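Local atomic coordinates of 3-Hydroxyacyl-CoA dehydrogenase (Ralstonia eutropha H16, PDB entry 4PZE), a protein that probably catalyses the NAD-dependent oxidation of (3S)-3-hydroxyacyl-CoA to 3-oxoacyl-CoA. Residues L150-R155 with G186-R191; A90-D95 with S116-I121. All coordinates share one frame; numbering follows the deposited sequence.

Interaction 1. Residues L150-R155 with G186-R191; sequences LVELIR and GFVVNR. With CAA (acetoacetyl-coenzyme A), chain J.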
loop_
_atom_site.group_PDB
_atom_site.type_symbol
_atom_site.label_atom_id
_atom_site.label_comp_id
_atom_site.label_asym_id
_atom_site.label_seq_id
_atom_site.Cartn_x
_atom_site.Cartn_y
_atom_site.Cartn_z
ATOM N N LEU A 150 7.637 -15.477 -0.696
ATOM C CA LEU A 150 8.482 -14.677 -1.594
ATOM C C LEU A 150 9.851 -14.271 -1.095
ATOM O O LEU A 150 10.070 -14.049 0.100
ATOM C CB LEU A 150 7.737 -13.435 -2.075
ATOM C CG LEU A 150 7.476 -12.207 -1.194
ATOM C CD1 LEU A 150 7.579 -12.473 0.303
ATOM C CD2 LEU A 150 8.374 -11.054 -1.621
ATOM N N VAL A 151 10.764 -14.195 -2.059
ATOM C CA VAL A 151 12.148 -13.780 -1.862
ATOM C C VAL A 151 12.524 -12.725 -2.905
ATOM O O VAL A 151 12.178 -12.853 -4.090
ATOM C CB VAL A 151 13.105 -14.942 -2.120
ATOM C CG1 VAL A 151 14.503 -14.605 -1.604
ATOM C CG2 VAL A 151 12.574 -16.215 -1.499
ATOM N N GLU A 152 13.243 -11.691 -2.481
ATOM C CA GLU A 152 13.862 -10.769 -3.420
ATOM C C GLU A 152 15.216 -11.396 -3.709
ATOM O O GLU A 152 15.926 -11.757 -2.787
ATOM C CB GLU A 152 13.975 -9.343 -2.845
ATOM C CG GLU A 152 12.691 -8.502 -2.947
ATOM C CD GLU A 152 12.813 -7.070 -2.367
ATOM O OE1 GLU A 152 13.522 -6.852 -1.356
ATOM O OE2 GLU A 152 12.185 -6.134 -2.921
ATOM N N LEU A 153 15.524 -11.595 -4.989
ATOM C CA LEU A 153 16.802 -12.136 -5.444
ATOM C C LEU A 153 17.515 -10.965 -6.057
ATOM O O LEU A 153 17.045 -10.402 -7.043
ATOM C CB LEU A 153 16.602 -13.175 -6.547
ATOM C CG LEU A 153 15.896 -14.495 -6.255
ATOM C CD1 LEU A 153 15.736 -15.287 -7.554
ATOM C CD2 LEU A 153 16.682 -15.285 -5.213
ATOM N N ILE A 154 18.647 -10.602 -5.498
ATOM C CA ILE A 154 19.229 -9.323 -5.807
ATOM C C ILE A 154 20.589 -9.550 -6.437
ATOM O O ILE A 154 21.520 -10.099 -5.816
ATOM C CB ILE A 154 19.305 -8.464 -4.557
ATOM C CG1 ILE A 154 17.890 -8.292 -3.970
ATOM C CG2 ILE A 154 19.895 -7.110 -4.890
ATOM C CD1 ILE A 154 17.837 -8.390 -2.454
ATOM N N ARG A 155 20.683 -9.171 -7.707
ATOM C CA ARG A 155 21.908 -9.383 -8.442
ATOM C C ARG A 155 22.828 -8.230 -8.166
ATOM O O ARG A 155 22.498 -7.094 -8.422
ATOM C CB ARG A 155 21.638 -9.494 -9.934
ATOM C CG ARG A 155 20.803 -10.709 -10.295
ATOM C CD ARG A 155 20.541 -10.824 -11.789
ATOM N NE ARG A 155 21.773 -11.026 -12.563
ATOM C CZ ARG A 155 21.840 -11.512 -13.804
ATOM N NH1 ARG A 155 20.745 -11.901 -14.468
ATOM N NH2 ARG A 155 23.032 -11.649 -14.363
ATOM N N GLY A 186 17.106 -0.133 -1.231
ATOM C CA GLY A 186 15.727 -0.572 -0.975
ATOM C C GLY A 186 15.165 -1.677 -1.897
ATOM O O GLY A 186 14.013 -2.074 -1.789
ATOM N N PHE A 187 15.965 -2.164 -2.829
ATOM C CA PHE A 187 15.496 -3.196 -3.743
ATOM C C PHE A 187 14.101 -2.830 -4.281
ATOM O O PHE A 187 13.928 -1.734 -4.817
ATOM C CB PHE A 187 15.590 -4.556 -3.041
ATOM C CG PHE A 187 16.931 -4.786 -2.362
ATOM C CD1 PHE A 187 18.111 -4.300 -2.928
ATOM C CD2 PHE A 187 17.013 -5.479 -1.178
ATOM C CE1 PHE A 187 19.318 -4.491 -2.316
ATOM C CE2 PHE A 187 18.234 -5.678 -0.560
ATOM C CZ PHE A 187 19.384 -5.189 -1.132
ATOM N N VAL A 188 13.115 -3.695 -4.149
ATOM C CA VAL A 188 11.810 -3.377 -4.683
ATOM C C VAL A 188 10.808 -3.094 -3.575
ATOM O O VAL A 188 10.169 -2.039 -3.546
ATOM C CB VAL A 188 11.343 -4.514 -5.616
ATOM C CG1 VAL A 188 9.844 -4.439 -5.911
ATOM C CG2 VAL A 188 12.149 -4.468 -6.908
ATOM N N VAL A 189 10.655 -4.023 -2.647
ATOM C CA VAL A 189 9.563 -3.905 -1.709
ATOM C C VAL A 189 9.774 -2.672 -0.873
ATOM O O VAL A 189 8.924 -1.761 -0.856
ATOM C CB VAL A 189 9.406 -5.143 -0.839
ATOM C CG1 VAL A 189 8.358 -4.898 0.229
ATOM C CG2 VAL A 189 8.991 -6.331 -1.709
ATOM N N ASN A 190 10.917 -2.620 -0.205
ATOM C CA ASN A 190 11.187 -1.500 0.697
ATOM C C ASN A 190 11.246 -0.185 -0.034
ATOM O O ASN A 190 10.814 0.848 0.503
ATOM C CB ASN A 190 12.470 -1.719 1.512
ATOM C CG ASN A 190 12.316 -2.813 2.562
ATOM O OD1 ASN A 190 13.269 -3.518 2.876
ATOM N ND2 ASN A 190 11.109 -2.975 3.080
ATOM N N ARG A 191 11.728 -0.237 -1.279
ATOM C CA ARG A 191 11.880 0.973 -2.080
ATOM C C ARG A 191 10.590 1.704 -2.272
ATOM O O ARG A 191 10.552 2.922 -2.078
ATOM C CB ARG A 191 12.521 0.694 -3.419
ATOM C CG ARG A 191 13.261 1.915 -3.966
ATOM C CD ARG A 191 12.329 2.723 -4.785
ATOM N NE ARG A 191 12.864 3.901 -5.452
ATOM C CZ ARG A 191 13.708 3.909 -6.482
ATOM N NH1 ARG A 191 14.301 2.802 -6.944
ATOM N NH2 ARG A 191 13.992 5.074 -7.029
HETATM N N1A CAA J . -2.910 -12.550 18.681
HETATM C C2A CAA J . -3.457 -12.498 17.448
HETATM N N3A CAA J . -2.923 -13.139 16.382
HETATM C C4A CAA J . -1.784 -13.896 16.465
HETATM C C5A CAA J . -1.138 -13.992 17.793
HETATM C C6A CAA J . -1.779 -13.259 18.928
HETATM N N6A CAA J . -1.255 -13.292 20.178
HETATM N N7A CAA J . -0.054 -14.777 17.623
HETATM C C8A CAA J . 0.004 -15.154 16.316
HETATM N N9A CAA J . -1.018 -14.622 15.609
HETATM C C1B CAA J . -1.221 -14.889 14.141
HETATM C C2B CAA J . -2.614 -14.517 13.664
HETATM O O2B CAA J . -3.571 -15.461 14.159
HETATM C C3B CAA J . -2.470 -14.465 12.148
HETATM O O3B CAA J . -2.956 -15.652 11.494
HETATM P P3B CAA J . -4.510 -15.928 11.084
HETATM O O7A CAA J . -5.057 -16.692 12.271
HETATM O O8A CAA J . -4.437 -16.755 9.822
HETATM O O9A CAA J . -5.137 -14.569 10.855
HETATM C C4B CAA J . -0.965 -14.246 11.910
HETATM O O4B CAA J . -0.358 -14.203 13.214
HETATM C C5B CAA J . -0.628 -12.972 11.130
HETATM O O5B CAA J . -1.436 -12.829 9.953
HETATM P P1A CAA J . -2.521 -11.630 9.809
HETATM O O1A CAA J . -3.744 -11.988 10.618
HETATM O O2A CAA J . -1.828 -10.328 10.138
HETATM O O3A CAA J . -3.000 -11.684 8.257
HETATM P P2A CAA J . -3.057 -10.454 7.196
HETATM O O4A CAA J . -4.166 -10.697 6.189
HETATM O O5A CAA J . -2.996 -9.126 7.919
HETATM O O6A CAA J . -1.655 -10.718 6.443
HETATM C CBP CAA J . 0.489 -9.549 6.516
HETATM C CCP CAA J . -0.870 -9.696 5.832
HETATM C CDP CAA J . 1.195 -10.900 6.518
HETATM C CEP CAA J . 0.262 -9.131 7.965
HETATM C CAP CAA J . 1.381 -8.557 5.726
HETATM O OAP CAA J . 0.642 -7.851 4.718
HETATM C C9P CAA J . 2.035 -7.515 6.596
HETATM O O9P CAA J . 1.377 -6.566 6.997
HETATM N N8P CAA J . 3.332 -7.684 6.872
HETATM C C7P CAA J . 4.092 -6.731 7.668
HETATM C C6P CAA J . 5.522 -6.524 7.163
HETATM C C5P CAA J . 5.593 -5.941 5.755
HETATM O O5P CAA J . 4.582 -5.752 5.090
HETATM N N4P CAA J . 6.780 -5.620 5.242
HETATM C C3P CAA J . 8.037 -5.724 5.950
HETATM C C2P CAA J . 9.170 -6.248 5.065
HETATM S S1P CAA J . 10.406 -5.042 4.684
HETATM C C1 CAA J . 10.931 -4.453 6.171
HETATM O O1 CAA J . 10.396 -4.781 7.207
HETATM C C2 CAA J . 12.083 -3.493 6.310
HETATM C C3 CAA J . 13.311 -4.155 6.900
HETATM O O3 CAA J . 14.309 -3.460 6.999
HETATM C C4 CAA J . 13.318 -5.603 7.334
HETATM O O HOH W 1 12.945 -4.333 -0.385
#
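Carboxylate oxygen OE2 of E152 accepts two consecutive backbone N-H groups where the helix beginning at V189 starts. The straighter bond comes from V189 N, 2.6 Å from E152 OE2 with an N-H...O angle of 164°, on the syn side and somewhat out of the carboxylate plane. V188 N reaches the same E152 OE2 at 2.9 Å from above that plane, along a more bent path. Extended beyond CG, the E152 side chain carries its carboxylate from the strand across to this helix start. A water donates to E152 OE1 (2.8 Å from the water oxygen) and to G186 O, and accepts from N190 N, so both carboxylate oxygens are tied to the same turn. Strand 150-155 belongs to the sheet of the Rossmann-type NAD-binding domain and helix 189-205 to the C-terminal domain, so the carboxylate bridges the two at the cleft. It also lies beside H140, predicted to be important for activity, in an arrangement consistent with the histidine-glutamate pair of this family. Next to the polar grip, I154 CD1 sits over one face of the F187 ring, 3.5 Å from its centroid, in a CH-pi contact offset toward the rim. A chi1 of -58° leaves I154 CG2 anti to the backbone N and 3.7 Å from F187 CE1. E152 OE1 approaches the same ring at its edge, with the carboxylate and ring planes 76° apart.

Interaction 2. Residues A90-D95 with S116-I121; sequences ATENYD and SNTSSI. With CAA (acetoacetyl-coenzyme A), chain J.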
loop_
_atom_site.group_PDB
_atom_site.type_symbol
_atom_site.label_atom_id
_atom_site.label_comp_id
_atom_site.label_asym_id
_atom_site.label_seq_id
_atom_site.Cartn_x
_atom_site.Cartn_y
_atom_site.Cartn_z
ATOM N N ALA A 90 23.397 -13.933 9.274
ATOM C CA ALA A 90 23.839 -13.653 10.625
ATOM C C ALA A 90 23.713 -12.193 11.021
ATOM O O ALA A 90 23.489 -11.916 12.180
ATOM C CB ALA A 90 25.281 -14.096 10.783
ATOM N N THR A 91 23.860 -11.255 10.092
ATOM C CA THR A 91 24.131 -9.867 10.490
ATOM C C THR A 91 23.894 -8.787 9.420
ATOM O O THR A 91 24.241 -8.966 8.249
ATOM C CB THR A 91 25.602 -9.751 10.968
ATOM O OG1 THR A 91 25.840 -8.463 11.545
ATOM C CG2 THR A 91 26.578 -9.966 9.798
ATOM N N GLU A 92 23.333 -7.656 9.853
ATOM C CA GLU A 92 23.266 -6.422 9.047
ATOM C C GLU A 92 24.415 -5.452 9.376
ATOM O O GLU A 92 24.493 -4.343 8.840
ATOM C CB GLU A 92 21.923 -5.732 9.257
ATOM C CG GLU A 92 20.733 -6.571 8.808
ATOM C CD GLU A 92 20.594 -6.664 7.292
ATOM O OE1 GLU A 92 21.606 -6.757 6.562
ATOM O OE2 GLU A 92 19.444 -6.655 6.830
ATOM N N ASN A 93 25.324 -5.879 10.248
ATOM C CA ASN A 93 26.541 -5.127 10.477
ATOM C C ASN A 93 27.500 -5.315 9.303
ATOM O O ASN A 93 27.945 -6.450 9.050
ATOM C CB ASN A 93 27.225 -5.574 11.771
ATOM C CG ASN A 93 28.460 -4.775 12.047
ATOM O OD1 ASN A 93 29.560 -5.147 11.633
ATOM N ND2 ASN A 93 28.278 -3.621 12.660
ATOM N N TYR A 94 27.834 -4.220 8.612
ATOM C CA TYR A 94 28.670 -4.326 7.427
ATOM C C TYR A 94 30.026 -4.984 7.712
ATOM O O TYR A 94 30.392 -5.944 7.038
ATOM C CB TYR A 94 28.858 -2.974 6.732
ATOM C CG TYR A 94 29.635 -3.103 5.431
ATOM C CD1 TYR A 94 29.022 -3.538 4.262
ATOM C CD2 TYR A 94 31.001 -2.849 5.393
ATOM C CE1 TYR A 94 29.748 -3.689 3.085
ATOM C CE2 TYR A 94 31.733 -2.996 4.235
ATOM C CZ TYR A 94 31.108 -3.407 3.077
ATOM O OH TYR A 94 31.878 -3.545 1.934
ATOM N N ASP A 95 30.777 -4.510 8.700
ATOM C CA ASP A 95 32.155 -5.017 8.841
ATOM C C ASP A 95 32.216 -6.460 9.306
ATOM O O ASP A 95 33.106 -7.196 8.909
ATOM C CB ASP A 95 32.999 -4.111 9.729
ATOM C CG ASP A 95 33.328 -2.780 9.052
ATOM O OD1 ASP A 95 33.728 -2.787 7.867
ATOM O OD2 ASP A 95 33.176 -1.721 9.696
ATOM N N SER A 116 23.744 -13.866 0.461
ATOM C CA SER A 116 23.653 -13.072 1.687
ATOM C C SER A 116 22.281 -12.429 1.791
ATOM O O SER A 116 21.842 -11.696 0.896
ATOM C CB SER A 116 24.752 -12.009 1.759
ATOM O OG SER A 116 24.549 -11.147 2.863
ATOM N N ASN A 117 21.596 -12.766 2.872
ATOM C CA ASN A 117 20.346 -12.149 3.228
ATOM C C ASN A 117 20.642 -10.704 3.680
ATOM O O ASN A 117 21.758 -10.411 4.093
ATOM C CB ASN A 117 19.704 -12.975 4.345
ATOM C CG ASN A 117 18.308 -12.522 4.679
ATOM O OD1 ASN A 117 18.103 -11.740 5.602
ATOM N ND2 ASN A 117 17.342 -13.011 3.935
ATOM N N THR A 118 19.662 -9.812 3.571
ATOM C CA THR A 118 19.829 -8.390 3.909
ATOM C C THR A 118 18.434 -7.838 3.726
ATOM O O THR A 118 17.546 -8.557 3.313
ATOM C CB THR A 118 21.130 -7.759 3.345
ATOM O OG1 THR A 118 21.185 -6.351 3.682
ATOM C CG2 THR A 118 21.232 -7.948 1.798
ATOM N N SER A 119 18.275 -6.547 3.990
ATOM C CA SER A 119 17.308 -5.572 3.477
ATOM C C SER A 119 17.945 -4.258 3.017
ATOM O O SER A 119 17.339 -3.530 2.220
ATOM C CB SER A 119 16.249 -5.292 4.532
ATOM O OG SER A 119 16.506 -6.044 5.701
ATOM N N SER A 120 19.169 -3.986 3.468
ATOM C CA SER A 120 19.819 -2.681 3.255
ATOM C C SER A 120 21.243 -2.690 2.651
ATOM O O SER A 120 21.683 -1.671 2.108
ATOM C CB SER A 120 19.847 -1.908 4.587
ATOM O OG SER A 120 20.351 -2.716 5.653
ATOM N N ILE A 121 21.964 -3.805 2.735
ATOM C CA ILE A 121 23.379 -3.800 2.348
ATOM C C ILE A 121 23.545 -3.953 0.826
ATOM O O ILE A 121 22.927 -4.819 0.210
ATOM C CB ILE A 121 24.188 -4.914 3.064
ATOM C CG1 ILE A 121 23.982 -4.881 4.591
ATOM C CG2 ILE A 121 25.677 -4.801 2.713
ATOM C CD1 ILE A 121 24.826 -3.866 5.347
HETATM N N1A CAA J . -2.910 -12.550 18.681
HETATM C C2A CAA J . -3.457 -12.498 17.448
HETATM N N3A CAA J . -2.923 -13.139 16.382
HETATM C C4A CAA J . -1.784 -13.896 16.465
HETATM C C5A CAA J . -1.138 -13.992 17.793
HETATM C C6A CAA J . -1.779 -13.259 18.928
HETATM N N6A CAA J . -1.255 -13.292 20.178
HETATM N N7A CAA J . -0.054 -14.777 17.623
HETATM C C8A CAA J . 0.004 -15.154 16.316
HETATM N N9A CAA J . -1.018 -14.622 15.609
HETATM C C1B CAA J . -1.221 -14.889 14.141
HETATM C C2B CAA J . -2.614 -14.517 13.664
HETATM O O2B CAA J . -3.571 -15.461 14.159
HETATM C C3B CAA J . -2.470 -14.465 12.148
HETATM O O3B CAA J . -2.956 -15.652 11.494
HETATM P P3B CAA J . -4.510 -15.928 11.084
HETATM O O7A CAA J . -5.057 -16.692 12.271
HETATM O O8A CAA J . -4.437 -16.755 9.822
HETATM O O9A CAA J . -5.137 -14.569 10.855
HETATM C C4B CAA J . -0.965 -14.246 11.910
HETATM O O4B CAA J . -0.358 -14.203 13.214
HETATM C C5B CAA J . -0.628 -12.972 11.130
HETATM O O5B CAA J . -1.436 -12.829 9.953
HETATM P P1A CAA J . -2.521 -11.630 9.809
HETATM O O1A CAA J . -3.744 -11.988 10.618
HETATM O O2A CAA J . -1.828 -10.328 10.138
HETATM O O3A CAA J . -3.000 -11.684 8.257
HETATM P P2A CAA J . -3.057 -10.454 7.196
HETATM O O4A CAA J . -4.166 -10.697 6.189
HETATM O O5A CAA J . -2.996 -9.126 7.919
HETATM O O6A CAA J . -1.655 -10.718 6.443
HETATM C CBP CAA J . 0.489 -9.549 6.516
HETATM C CCP CAA J . -0.870 -9.696 5.832
HETATM C CDP CAA J . 1.195 -10.900 6.518
HETATM C CEP CAA J . 0.262 -9.131 7.965
HETATM C CAP CAA J . 1.381 -8.557 5.726
HETATM O OAP CAA J . 0.642 -7.851 4.718
HETATM C C9P CAA J . 2.035 -7.515 6.596
HETATM O O9P CAA J . 1.377 -6.566 6.997
HETATM N N8P CAA J . 3.332 -7.684 6.872
HETATM C C7P CAA J . 4.092 -6.731 7.668
HETATM C C6P CAA J . 5.522 -6.524 7.163
HETATM C C5P CAA J . 5.593 -5.941 5.755
HETATM O O5P CAA J . 4.582 -5.752 5.090
HETATM N N4P CAA J . 6.780 -5.620 5.242
HETATM C C3P CAA J . 8.037 -5.724 5.950
HETATM C C2P CAA J . 9.170 -6.248 5.065
HETATM S S1P CAA J . 10.406 -5.042 4.684
HETATM C C1 CAA J . 10.931 -4.453 6.171
HETATM O O1 CAA J . 10.396 -4.781 7.207
HETATM C C2 CAA J . 12.083 -3.493 6.310
HETATM C C3 CAA J . 13.311 -4.155 6.900
HETATM O O3 CAA J . 14.309 -3.460 6.999
HETATM C C4 CAA J . 13.318 -5.603 7.334
#
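The carboxylate of E92 is held by T118 and S119, one oxygen to each. T118 OG1 donates to the syn lone pair of E92 OE1 at 2.9 Å. S119 OG meets E92 OE2 nearly head-on at 3.2 Å, and S119 N adds a weak bond to that oxygen. A bend at chi2 (-73°) turns the E92 chain back toward T118 and S119. T118 OG1 in turn accepts from S120 N and, at 2.8 Å, from I121 N, an ST turn and ST motif that fix the donor in place. I121 CG1 packs 3.6 Å from E92 OE1. Segment 90-95 runs from the loop after strand 85-88 into helix 94-107, and segment 116-121 from the end of strand 113-117 into the loop beyond it; the three elements form a beta-alpha-beta unit of the Rossmann-type domain. E92 binds NAD(+), and S119 is predicted to contact both NAD(+) and CoA; S119 OG lies 3.6 Å from C4 of the acetoacetyl group. The contact thins toward the helix start, which N93 caps. There, beside the exposed N93, Y94 offers just its ring edge to I121, with Y94 CD1 3.9 Å from I121 CG2.

Interaction 1 is buried and joins two domains, whereas interaction 2 is a surface contact within the NAD-binding domain. Both reach the same mixed sheet, 150-155 through a strand antiparallel to its neighbour 136-141, and 116-121 through the end of strand 113-117. Each centres on a glutamate carboxylate, but E152 draws on backbone N-H groups and a bridging water, whereas E92 relies mainly on hydroxyls. The apolar parts differ too: a methyl over a ring face in the first, a looser edge contact in the second. They meet where F187 CE2 packs 3.6 Å from S119 O, and both border the acetoacetyl-coenzyme A. H140 lies beside both E152 and S119.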